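Local atomic coordinates of DUF2235 domain-containing protein (Pseudomonas aeruginosa, PDB entry 4O5P), a protein that acts as a type VI secretion phospholipase effector, probably hydrolysing membrane phospholipids of target cells with an alpha/beta-hydrolase-type catalytic domain. Residues Ile10-Pro15 with Tyr373-Val378; Ala454-Ala459 with Gln648-Ala653; Gly141-Ile146 with Glu177-Trp182; Ala243-Asn248 with Asp303-Leu308. All coordinates share one frame; numbering follows the deposited sequence.

Interaction 1. Residues Ile10-Pro15 with Tyr373-Val378; sequences IAPTHP and YAYPGV
Ala11 sets its methyl group on the ring of Tyr375: CB stands 3.6 Å from the ring centroid, 16° off the normal, a CH-pi contact over one face that lies closest to CE1. Beside it the backbones join through a single hydrogen bond, Ala11 N to Ala374 O at 2.8 Å. This bond goes with a parallel bridge between Ile10 and Ala374, whose side chains lie on the same face of the sheet, Ile10 CD1 4.1 Å from Ala374 CB. The Tyr373 ring takes a different part. Its side chain leaves the backbone toward segment 10-15, and its CD1 corner meets Ile10 O edge-on at 3.3 Å. Pro12 adds an off-centre CH-pi contact, its CD 4.1 Å from the Tyr373 centroid, the two side chains crossing at about a right angle. One water links the far ends, giving a hydrogen bond of 3.0 Å to Pro12 O and sharing another with Tyr375 OH; that hydroxyl is also hydrogen-bonded to ND1 of His409. Further out, strand 370-375 pairs on its other side with strand 331-336, so strand 7-10 extends the large mixed sheet of the hydrolase domain at its end. His409 of helix 403-416 also meets the Tyr373 ring edge-to-face, and Phe457 of helix 451-463 packs on Ala11. With one backbone bond joining the two segments, much of the remaining grip comes from CH-pi packing, and the Tyr375 hydroxyl is steered by histidine and water together.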
# COMPACT_ATOMS: atom_id res chain seq x y z
N ILE A 10 -10.57 -16.47 8.61
CA ILE A 10 -11.55 -15.79 7.78
C ILE A 10 -12.04 -14.62 8.61
O ILE A 10 -12.04 -14.71 9.85
CB ILE A 10 -12.75 -16.73 7.45
CG1 ILE A 10 -12.28 -17.92 6.63
CG2 ILE A 10 -13.82 -16.01 6.64
CD1 ILE A 10 -11.61 -17.50 5.31
N ALA A 11 -12.46 -13.53 7.96
CA ALA A 11 -13.14 -12.43 8.65
C ALA A 11 -14.20 -12.96 9.62
O ALA A 11 -14.86 -13.95 9.32
CB ALA A 11 -13.79 -11.52 7.65
N PRO A 12 -14.34 -12.31 10.78
CA PRO A 12 -15.43 -12.70 11.68
C PRO A 12 -16.76 -12.27 11.09
O PRO A 12 -16.79 -11.42 10.20
CB PRO A 12 -15.13 -11.92 12.96
CG PRO A 12 -14.33 -10.73 12.51
CD PRO A 12 -13.50 -11.24 11.35
N THR A 13 -17.85 -12.87 11.56
CA THR A 13 -19.19 -12.50 11.12
C THR A 13 -19.41 -11.06 11.56
O THR A 13 -18.80 -10.62 12.54
CB THR A 13 -20.24 -13.41 11.76
OG1 THR A 13 -21.53 -13.15 11.20
CG2 THR A 13 -20.29 -13.20 13.28
N HIS A 14 -20.21 -10.30 10.83
CA HIS A 14 -20.43 -8.91 11.21
C HIS A 14 -21.70 -8.81 12.04
O HIS A 14 -22.77 -9.18 11.55
CB HIS A 14 -20.57 -8.00 10.01
CG HIS A 14 -20.91 -6.59 10.37
ND1 HIS A 14 -19.97 -5.71 10.88
CD2 HIS A 14 -22.08 -5.91 10.35
CE1 HIS A 14 -20.55 -4.55 11.14
NE2 HIS A 14 -21.83 -4.65 10.83
N PRO A 15 -21.60 -8.31 13.28
CA PRO A 15 -22.74 -8.35 14.20
C PRO A 15 -23.84 -7.42 13.73
O PRO A 15 -23.54 -6.30 13.31
CB PRO A 15 -22.16 -7.86 15.51
CG PRO A 15 -21.01 -7.01 15.12
CD PRO A 15 -20.42 -7.67 13.90
N TYR A 373 -6.76 -11.43 8.93
CA TYR A 373 -8.12 -11.83 8.56
C TYR A 373 -8.34 -11.72 7.06
O TYR A 373 -7.99 -10.69 6.46
CB TYR A 373 -9.15 -10.96 9.27
CG TYR A 373 -9.32 -11.28 10.74
CD1 TYR A 373 -10.02 -12.41 11.15
CD2 TYR A 373 -8.78 -10.44 11.71
CE1 TYR A 373 -10.19 -12.69 12.51
CE2 TYR A 373 -8.95 -10.71 13.05
CZ TYR A 373 -9.64 -11.84 13.44
OH TYR A 373 -9.80 -12.10 14.79
N ALA A 374 -8.92 -12.77 6.47
CA ALA A 374 -9.27 -12.76 5.05
C ALA A 374 -10.63 -12.09 4.85
O ALA A 374 -11.59 -12.45 5.54
CB ALA A 374 -9.31 -14.17 4.51
N TYR A 375 -10.69 -11.14 3.92
CA TYR A 375 -11.88 -10.33 3.60
C TYR A 375 -12.24 -10.39 2.10
O TYR A 375 -11.36 -10.52 1.25
CB TYR A 375 -11.68 -8.86 4.01
CG TYR A 375 -12.17 -8.54 5.41
CD1 TYR A 375 -11.43 -8.92 6.53
CD2 TYR A 375 -13.38 -7.89 5.62
CE1 TYR A 375 -11.88 -8.64 7.83
CE2 TYR A 375 -13.84 -7.63 6.90
CZ TYR A 375 -13.09 -8.01 7.99
OH TYR A 375 -13.56 -7.74 9.26
N PRO A 376 -13.53 -10.27 1.77
CA PRO A 376 -13.97 -10.32 0.38
C PRO A 376 -13.74 -8.99 -0.30
O PRO A 376 -13.63 -7.97 0.39
CB PRO A 376 -15.48 -10.58 0.51
CG PRO A 376 -15.83 -9.86 1.75
CD PRO A 376 -14.67 -10.10 2.69
N GLY A 377 -13.66 -9.00 -1.63
CA GLY A 377 -13.46 -7.78 -2.40
C GLY A 377 -12.04 -7.61 -2.89
O GLY A 377 -11.15 -8.39 -2.57
N VAL A 378 -11.82 -6.57 -3.68
CA VAL A 378 -10.49 -6.30 -4.18
C VAL A 378 -9.84 -5.26 -3.26
O VAL A 378 -10.35 -5.03 -2.16
CB VAL A 378 -10.52 -5.87 -5.64
CG1 VAL A 378 -11.13 -7.02 -6.48
CG2 VAL A 378 -11.34 -4.61 -5.80
O HOH W 1 -16.26 -8.45 10.44

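Interaction 2. Residues Ala454-Ala459 with Gln648-Ala653; sequences ATRFNA and QEKLVA
A helix-helix crossing brings Arg456 and Ala459 of helix 451-463 against Lys650 and Ala653 of helix 649-657; segments 454-459 and 649-653 pass at 103° with their axes 8.0 Å apart. The small residues let the backbones close in: Ala459 CB rests 3.8 Å from Lys650 CB, and Ala653 CB lies 3.8 Å from Arg456 CZ, over the centre of one face of the guanidinium. Arg456 is extended from CG to NE and crosses the Lys650 side chain at about a right angle, its CG 4.0 Å from Lys650 CD. Lys650 bends at chi2 (-52°), which turns CD in beside the CG2 methyl of Thr455; that methyl then meets Lys650 CE at 3.6 Å. No hydrogen bond joins the two segments, so the crossing is held by aliphatic and methyl packing within the C-terminal domain of the Tle1-like family. Gln648 is the N-cap of helix 649-657, and Leu651 turns to Trp460 and to the neighbouring helices 616-637 and 469-487. The charge of Arg456 is met at the C-terminal end of helix 649-657 and just past it: NH1 forms a salt bridge with Glu657 and a hydrogen bond with Gln658. Its NE, by contrast, is buried here with no partner in the model, and Lys650 NZ approaches the guanidinium edge to 4.1 Å from NE, a like-charge pair that probably costs some electrostatic energy.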
# COMPACT_ATOMS: atom_id res chain seq x y z
N ALA A 454 -24.53 -5.84 5.73
CA ALA A 454 -24.16 -6.84 6.74
C ALA A 454 -24.58 -8.26 6.31
O ALA A 454 -23.82 -9.21 6.47
CB ALA A 454 -24.76 -6.50 8.09
N THR A 455 -25.78 -8.38 5.78
CA THR A 455 -26.32 -9.68 5.39
C THR A 455 -25.51 -10.33 4.27
O THR A 455 -25.17 -11.52 4.33
CB THR A 455 -27.76 -9.51 4.92
OG1 THR A 455 -28.60 -9.23 6.06
CG2 THR A 455 -28.25 -10.76 4.25
N ARG A 456 -25.20 -9.54 3.25
CA ARG A 456 -24.42 -10.02 2.11
C ARG A 456 -22.99 -10.40 2.51
O ARG A 456 -22.44 -11.47 2.11
CB ARG A 456 -24.42 -8.93 1.02
CG ARG A 456 -25.83 -8.72 0.40
CD ARG A 456 -25.88 -7.49 -0.49
NE ARG A 456 -27.19 -7.29 -1.10
CZ ARG A 456 -27.43 -6.46 -2.12
NH1 ARG A 456 -26.44 -5.76 -2.65
NH2 ARG A 456 -28.66 -6.33 -2.60
N PHE A 457 -22.37 -9.53 3.29
CA PHE A 457 -21.06 -9.84 3.82
C PHE A 457 -21.13 -11.16 4.58
O PHE A 457 -20.34 -12.06 4.35
CB PHE A 457 -20.57 -8.73 4.76
CG PHE A 457 -19.31 -9.09 5.48
CD1 PHE A 457 -19.36 -9.77 6.69
CD2 PHE A 457 -18.08 -8.78 4.92
CE1 PHE A 457 -18.20 -10.13 7.34
CE2 PHE A 457 -16.91 -9.13 5.58
CZ PHE A 457 -16.97 -9.80 6.79
N ASN A 458 -22.07 -11.28 5.50
CA ASN A 458 -22.18 -12.51 6.27
C ASN A 458 -22.44 -13.76 5.41
O ASN A 458 -22.04 -14.86 5.79
CB ASN A 458 -23.21 -12.36 7.39
CG ASN A 458 -22.74 -11.38 8.46
OD1 ASN A 458 -21.54 -11.24 8.71
ND2 ASN A 458 -23.69 -10.70 9.11
N ALA A 459 -23.08 -13.61 4.25
CA ALA A 459 -23.23 -14.78 3.38
C ALA A 459 -21.86 -15.21 2.87
O ALA A 459 -21.50 -16.41 2.87
CB ALA A 459 -24.17 -14.47 2.22
N GLN A 648 -28.10 -18.94 -2.82
CA GLN A 648 -26.86 -18.27 -3.19
C GLN A 648 -27.09 -16.82 -3.56
O GLN A 648 -26.19 -16.17 -4.10
CB GLN A 648 -26.19 -19.01 -4.37
CG GLN A 648 -25.80 -20.47 -4.07
CD GLN A 648 -24.80 -20.61 -2.94
OE1 GLN A 648 -25.04 -21.31 -1.95
NE2 GLN A 648 -23.65 -19.97 -3.09
N GLU A 649 -28.28 -16.31 -3.27
CA GLU A 649 -28.69 -14.99 -3.75
C GLU A 649 -27.88 -13.88 -3.12
O GLU A 649 -27.40 -12.98 -3.80
CB GLU A 649 -30.18 -14.75 -3.47
CG GLU A 649 -31.12 -15.65 -4.25
CD GLU A 649 -31.22 -17.05 -3.65
OE1 GLU A 649 -31.02 -17.21 -2.42
OE2 GLU A 649 -31.50 -17.99 -4.42
N LYS A 650 -27.74 -13.95 -1.81
CA LYS A 650 -27.06 -12.90 -1.08
C LYS A 650 -25.59 -12.82 -1.49
O LYS A 650 -25.04 -11.72 -1.63
CB LYS A 650 -27.26 -13.08 0.43
CG LYS A 650 -28.63 -12.62 0.92
CD LYS A 650 -28.93 -11.19 0.46
CE LYS A 650 -30.14 -10.56 1.18
NZ LYS A 650 -30.37 -9.13 0.77
N LEU A 651 -24.98 -13.98 -1.75
CA LEU A 651 -23.59 -14.05 -2.20
C LEU A 651 -23.39 -13.42 -3.59
O LEU A 651 -22.54 -12.51 -3.78
CB LEU A 651 -23.12 -15.51 -2.19
CG LEU A 651 -21.66 -15.75 -2.58
CD1 LEU A 651 -20.71 -15.02 -1.62
CD2 LEU A 651 -21.36 -17.25 -2.61
N VAL A 652 -24.19 -13.90 -4.56
CA VAL A 652 -24.16 -13.33 -5.91
C VAL A 652 -24.42 -11.81 -5.88
O VAL A 652 -23.76 -11.06 -6.58
CB VAL A 652 -25.13 -14.05 -6.89
CG1 VAL A 652 -25.11 -13.37 -8.26
CG2 VAL A 652 -24.73 -15.51 -7.06
N ALA A 653 -25.36 -11.37 -5.05
CA ALA A 653 -25.65 -9.94 -4.92
C ALA A 653 -24.48 -9.16 -4.32
O ALA A 653 -24.25 -8.00 -4.68
CB ALA A 653 -26.91 -9.70 -4.11

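Interaction 3. Residues Gly141-Ile146 with Glu177-Trp182; sequences GGENRI and EMSTNW
Glu143 reaches from helix 139-162 to Ser179 and Thr180, and its carboxylate carries nearly the whole contact. The tight point is the hydroxyl of Thr180, which donates from OG1 to Glu143 OE2 at 2.9 Å, arriving on the syn side and 15° out of the carboxylate plane. A chi1 of 44° sets Thr180 OG1 between its backbone N and carbonyl carbon, where it reaches OE2. The backbone N-H of Thr180 points at the other oxygen: Thr180 N to Glu143 OE1 is straight, at 177°, but long at 3.3 Å and weak. The Glu143 side chain runs out extended, CG anti to its backbone N, to bring the acid across. The residues that follow helix 168-178 thus present a hydroxyl and an N-H to one acid, while Ser179 shapes the turn itself: its OG accepts from Asn181 N at 3.1 Å, an ST turn. This arrangement ties the loop back to helix 139-162, which precedes helix 168-178 in the chain; Met178, a selenomethionine, packs a little further along that earlier helix, on Leu150 and Val151. Away from Thr180 the fit slackens. Ser179 OG makes a long, weak bond of 3.4 Å to Glu143 OE1, and Asn144 OD1 comes no nearer than 4.2 Å to the same hydroxyl. Between Glu143 OE2 and Met178 O a water takes the place of direct contact, donating to both, at 2.9 Å to the carboxylate oxygen. Trp301 covers part of the Glu143 side chain from a neighbouring loop, and Ser179 O is hydrogen-bonded to Lys198 of helix 195-219.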
# COMPACT_ATOMS: atom_id res chain seq x y z
N GLY A 141 9.10 8.19 -2.49
CA GLY A 141 7.91 8.77 -1.89
C GLY A 141 7.51 8.03 -0.62
O GLY A 141 7.13 8.65 0.41
N GLY A 142 7.60 6.70 -0.68
CA GLY A 142 7.35 5.86 0.47
C GLY A 142 8.33 6.19 1.58
O GLY A 142 7.92 6.46 2.73
N GLU A 143 9.62 6.17 1.25
CA GLU A 143 10.64 6.45 2.27
C GLU A 143 10.45 7.81 2.96
O GLU A 143 10.58 7.93 4.18
CB GLU A 143 12.05 6.35 1.68
CG GLU A 143 13.15 6.87 2.60
CD GLU A 143 14.54 6.79 1.98
OE1 GLU A 143 14.75 7.34 0.88
OE2 GLU A 143 15.43 6.17 2.60
N ASN A 144 10.16 8.83 2.16
CA ASN A 144 9.94 10.17 2.70
C ASN A 144 8.71 10.24 3.60
O ASN A 144 8.69 11.00 4.57
CB ASN A 144 9.77 11.19 1.57
CG ASN A 144 11.04 11.39 0.77
OD1 ASN A 144 12.15 11.10 1.23
ND2 ASN A 144 10.88 11.90 -0.45
N ARG A 145 7.69 9.45 3.27
CA ARG A 145 6.50 9.37 4.13
C ARG A 145 6.78 8.69 5.49
O ARG A 145 6.31 9.15 6.54
CB ARG A 145 5.35 8.68 3.38
CG ARG A 145 4.78 9.57 2.28
CD ARG A 145 3.79 8.83 1.37
NE ARG A 145 3.12 9.75 0.45
CZ ARG A 145 3.73 10.38 -0.55
NH1 ARG A 145 5.04 10.20 -0.77
NH2 ARG A 145 3.04 11.19 -1.34
N ILE A 146 7.53 7.60 5.45
CA ILE A 146 7.98 6.94 6.68
C ILE A 146 8.79 7.92 7.55
O ILE A 146 8.54 8.07 8.75
CB ILE A 146 8.84 5.69 6.36
CG1 ILE A 146 8.00 4.66 5.60
CG2 ILE A 146 9.35 5.04 7.64
CD1 ILE A 146 8.83 3.71 4.78
N GLU A 177 17.34 15.13 5.02
CA GLU A 177 18.55 14.61 5.67
C GLU A 177 18.50 13.11 5.92
O GLU A 177 19.55 12.45 5.91
CB GLU A 177 18.79 15.32 7.01
CG GLU A 177 19.23 16.77 6.89
CD GLU A 177 19.34 17.46 8.25
OE1 GLU A 177 19.64 16.77 9.25
OE2 GLU A 177 19.11 18.69 8.31
N MSE A 178 17.30 12.57 6.17
CA MSE A 178 17.15 11.13 6.45
C MSE A 178 17.09 10.27 5.17
O MSE A 178 17.27 9.06 5.23
CB MSE A 178 15.91 10.87 7.33
CG MSE A 178 15.91 11.59 8.69
SE MSE A 178 14.12 12.04 9.37
CE MSE A 178 13.68 10.32 10.19
N SER A 179 16.86 10.90 4.01
CA SER A 179 16.72 10.16 2.74
C SER A 179 17.98 9.40 2.36
O SER A 179 19.09 9.76 2.77
CB SER A 179 16.37 11.13 1.59
OG SER A 179 16.16 10.44 0.36
N THR A 180 17.82 8.35 1.55
CA THR A 180 18.97 7.64 1.02
C THR A 180 19.36 8.12 -0.37
O THR A 180 20.33 7.63 -0.95
CB THR A 180 18.78 6.11 1.06
OG1 THR A 180 17.46 5.77 0.60
CG2 THR A 180 18.94 5.62 2.47
N ASN A 181 18.62 9.10 -0.90
CA ASN A 181 18.94 9.73 -2.19
C ASN A 181 19.25 8.80 -3.35
O ASN A 181 20.24 9.01 -4.06
CB ASN A 181 20.13 10.69 -2.03
CG ASN A 181 19.94 11.67 -0.90
OD1 ASN A 181 20.76 11.75 0.00
ND2 ASN A 181 18.85 12.43 -0.96
N TRP A 182 18.45 7.76 -3.56
CA TRP A 182 18.78 6.79 -4.61
C TRP A 182 18.85 7.44 -5.99
O TRP A 182 17.92 8.13 -6.40
CB TRP A 182 17.80 5.60 -4.62
CG TRP A 182 17.95 4.72 -5.85
CD1 TRP A 182 17.04 4.57 -6.87
CD2 TRP A 182 19.07 3.90 -6.20
NE1 TRP A 182 17.52 3.69 -7.82
CE2 TRP A 182 18.77 3.27 -7.43
CE3 TRP A 182 20.30 3.62 -5.59
CZ2 TRP A 182 19.65 2.39 -8.07
CZ3 TRP A 182 21.18 2.75 -6.22
CH2 TRP A 182 20.85 2.14 -7.45
O HOH W 2 15.66 6.82 5.40

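Interaction 4. Residues Ala243-Asn248 with Asp303-Leu308; sequences ARAFAN and DDTMRL
Arg244 takes Met306 O side-on with two nitrogens, NE and NH2, each 2.9 Å from that one carbonyl oxygen, which lies close to the guanidinium plane. NE comes in on a lone pair in the carbonyl plane; NH2 stands above that plane. Helix 238-254, which carries Arg244, follows the strand and sharp turn of a probable nucleophile elbow of the alpha/beta-hydrolase fold, and the partner is the long loop between strands 294-299 and 331-336. One turn further on, Asn248 makes the second clamp. Its ND2 gives a nearly straight bond (177°) of 2.8 Å to Arg307 O and another of 2.9 Å to Thr305 O, the second with the donor above the carbonyl plane. Three successive loop carbonyls are therefore held by two side chains of the helix. A chi3 of 69° bends the arginine so that NE swings round to Met306 O. The rest of the guanidinium looks beyond the loop: NH1 is hydrogen-bonded to Asp347 O and NH2 also to Ser348 O, which extends the clamp to strand 346-353. Outward from these bonds lies closer-range packing of the side chains. Ala245 CB sits 4.0 Å from Thr305 OG1, whose hydroxyl is hydrogen-bonded to Trp301 O. Leu308 CD2 lies at an oblique position 4.3 Å from Arg244 NE. Met306, a selenomethionine, sends its backbone carbonyl to the arginine, while its side chain bends at chi2 and chi3 and its methyl CE ends 4.2 Å from Ala245 CB.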
# COMPACT_ATOMS: atom_id res chain seq x y z
N ALA A 243 3.84 1.74 7.14
CA ALA A 243 3.67 1.55 8.58
C ALA A 243 4.59 0.46 9.10
O ALA A 243 5.17 0.57 10.19
CB ALA A 243 2.25 1.22 8.92
N ARG A 244 4.73 -0.60 8.32
CA ARG A 244 5.57 -1.72 8.75
C ARG A 244 7.05 -1.34 8.77
O ARG A 244 7.78 -1.63 9.74
CB ARG A 244 5.28 -2.94 7.87
CG ARG A 244 3.84 -3.41 8.09
CD ARG A 244 3.33 -4.39 7.03
NE ARG A 244 3.97 -5.71 7.08
CZ ARG A 244 3.47 -6.78 6.49
NH1 ARG A 244 2.32 -6.68 5.84
NH2 ARG A 244 4.10 -7.95 6.54
N ALA A 245 7.49 -0.66 7.71
CA ALA A 245 8.86 -0.14 7.70
C ALA A 245 9.06 0.86 8.85
O ALA A 245 10.07 0.81 9.54
CB ALA A 245 9.19 0.49 6.35
N PHE A 246 8.09 1.75 9.06
CA PHE A 246 8.09 2.69 10.18
C PHE A 246 8.31 1.97 11.52
O PHE A 246 9.19 2.33 12.30
CB PHE A 246 6.77 3.46 10.19
CG PHE A 246 6.52 4.27 11.45
CD1 PHE A 246 5.85 3.70 12.54
CD2 PHE A 246 6.89 5.60 11.51
CE1 PHE A 246 5.60 4.44 13.67
CE2 PHE A 246 6.64 6.36 12.65
CZ PHE A 246 5.99 5.77 13.74
N ALA A 247 7.53 0.93 11.78
CA ALA A 247 7.66 0.16 13.01
C ALA A 247 9.07 -0.40 13.18
O ALA A 247 9.66 -0.27 14.26
CB ALA A 247 6.62 -0.97 13.05
N ASN A 248 9.62 -1.00 12.12
CA ASN A 248 11.01 -1.47 12.18
C ASN A 248 12.09 -0.40 12.37
O ASN A 248 13.00 -0.55 13.20
CB ASN A 248 11.35 -2.36 10.97
CG ASN A 248 10.80 -3.76 11.12
OD1 ASN A 248 10.99 -4.41 12.15
ND2 ASN A 248 10.06 -4.23 10.11
N ASP A 303 12.37 -4.00 1.43
CA ASP A 303 13.14 -5.25 1.54
C ASP A 303 13.52 -5.48 2.98
O ASP A 303 14.06 -4.57 3.64
CB ASP A 303 14.39 -5.17 0.68
CG ASP A 303 14.08 -5.15 -0.79
OD1 ASP A 303 13.32 -6.02 -1.25
OD2 ASP A 303 14.58 -4.25 -1.50
N ASP A 304 13.22 -6.67 3.49
CA ASP A 304 13.51 -7.05 4.87
C ASP A 304 12.92 -6.14 5.95
O ASP A 304 13.29 -6.23 7.12
CB ASP A 304 15.02 -7.22 5.08
CG ASP A 304 15.61 -8.29 4.18
OD1 ASP A 304 14.84 -9.10 3.61
OD2 ASP A 304 16.85 -8.34 4.06
N THR A 305 11.97 -5.29 5.57
CA THR A 305 11.30 -4.42 6.54
C THR A 305 9.78 -4.66 6.62
O THR A 305 9.07 -3.97 7.35
CB THR A 305 11.63 -2.93 6.30
OG1 THR A 305 11.28 -2.57 4.96
CG2 THR A 305 13.13 -2.68 6.50
N MSE A 306 9.28 -5.64 5.89
CA MSE A 306 7.86 -5.96 5.99
C MSE A 306 7.61 -6.88 7.17
O MSE A 306 6.51 -6.90 7.74
CB MSE A 306 7.37 -6.61 4.70
CG MSE A 306 7.40 -5.66 3.49
SE MSE A 306 6.27 -4.11 3.85
CE MSE A 306 7.67 -2.86 4.36
N ARG A 307 8.62 -7.67 7.50
CA ARG A 307 8.56 -8.59 8.63
C ARG A 307 8.24 -7.79 9.89
O ARG A 307 8.93 -6.82 10.20
CB ARG A 307 9.93 -9.24 8.78
CG ARG A 307 9.98 -10.39 9.73
CD ARG A 307 11.44 -10.71 10.11
NE ARG A 307 11.43 -11.57 11.28
CZ ARG A 307 11.29 -12.89 11.22
NH1 ARG A 307 11.18 -13.49 10.03
NH2 ARG A 307 11.26 -13.60 12.34
N LEU A 308 7.19 -8.18 10.61
CA LEU A 308 6.80 -7.40 11.79
C LEU A 308 7.94 -7.44 12.83
O LEU A 308 8.75 -8.38 12.82
CB LEU A 308 5.49 -7.91 12.39
CG LEU A 308 4.15 -7.80 11.65
CD1 LEU A 308 3.06 -8.36 12.53
CD2 LEU A 308 3.78 -6.38 11.28

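Two neighbouring pairs lie about 34 Å apart by the centres of interactions 1 and 3. Interactions 1 and 2, centres 12 Å apart, meet at helix 451-463, which carries one half of 2 and touches the loop of 1: Asn458 accepts from His14 N, a probable hydrogen bond, so the N-terminal loop beside strand 370-375 is joined to the C-terminal region. Interactions 3 and 4, centres 14 Å apart, meet where Ile146 packs on Ala245 and Phe246, helix 139-162 against helix 238-254. Along the chain, 3 precedes 4, both fall between the two halves of 1, and 2 comes last. Helix 451-463 of the C-terminal domain thus packs beside the loop after strand 7-10.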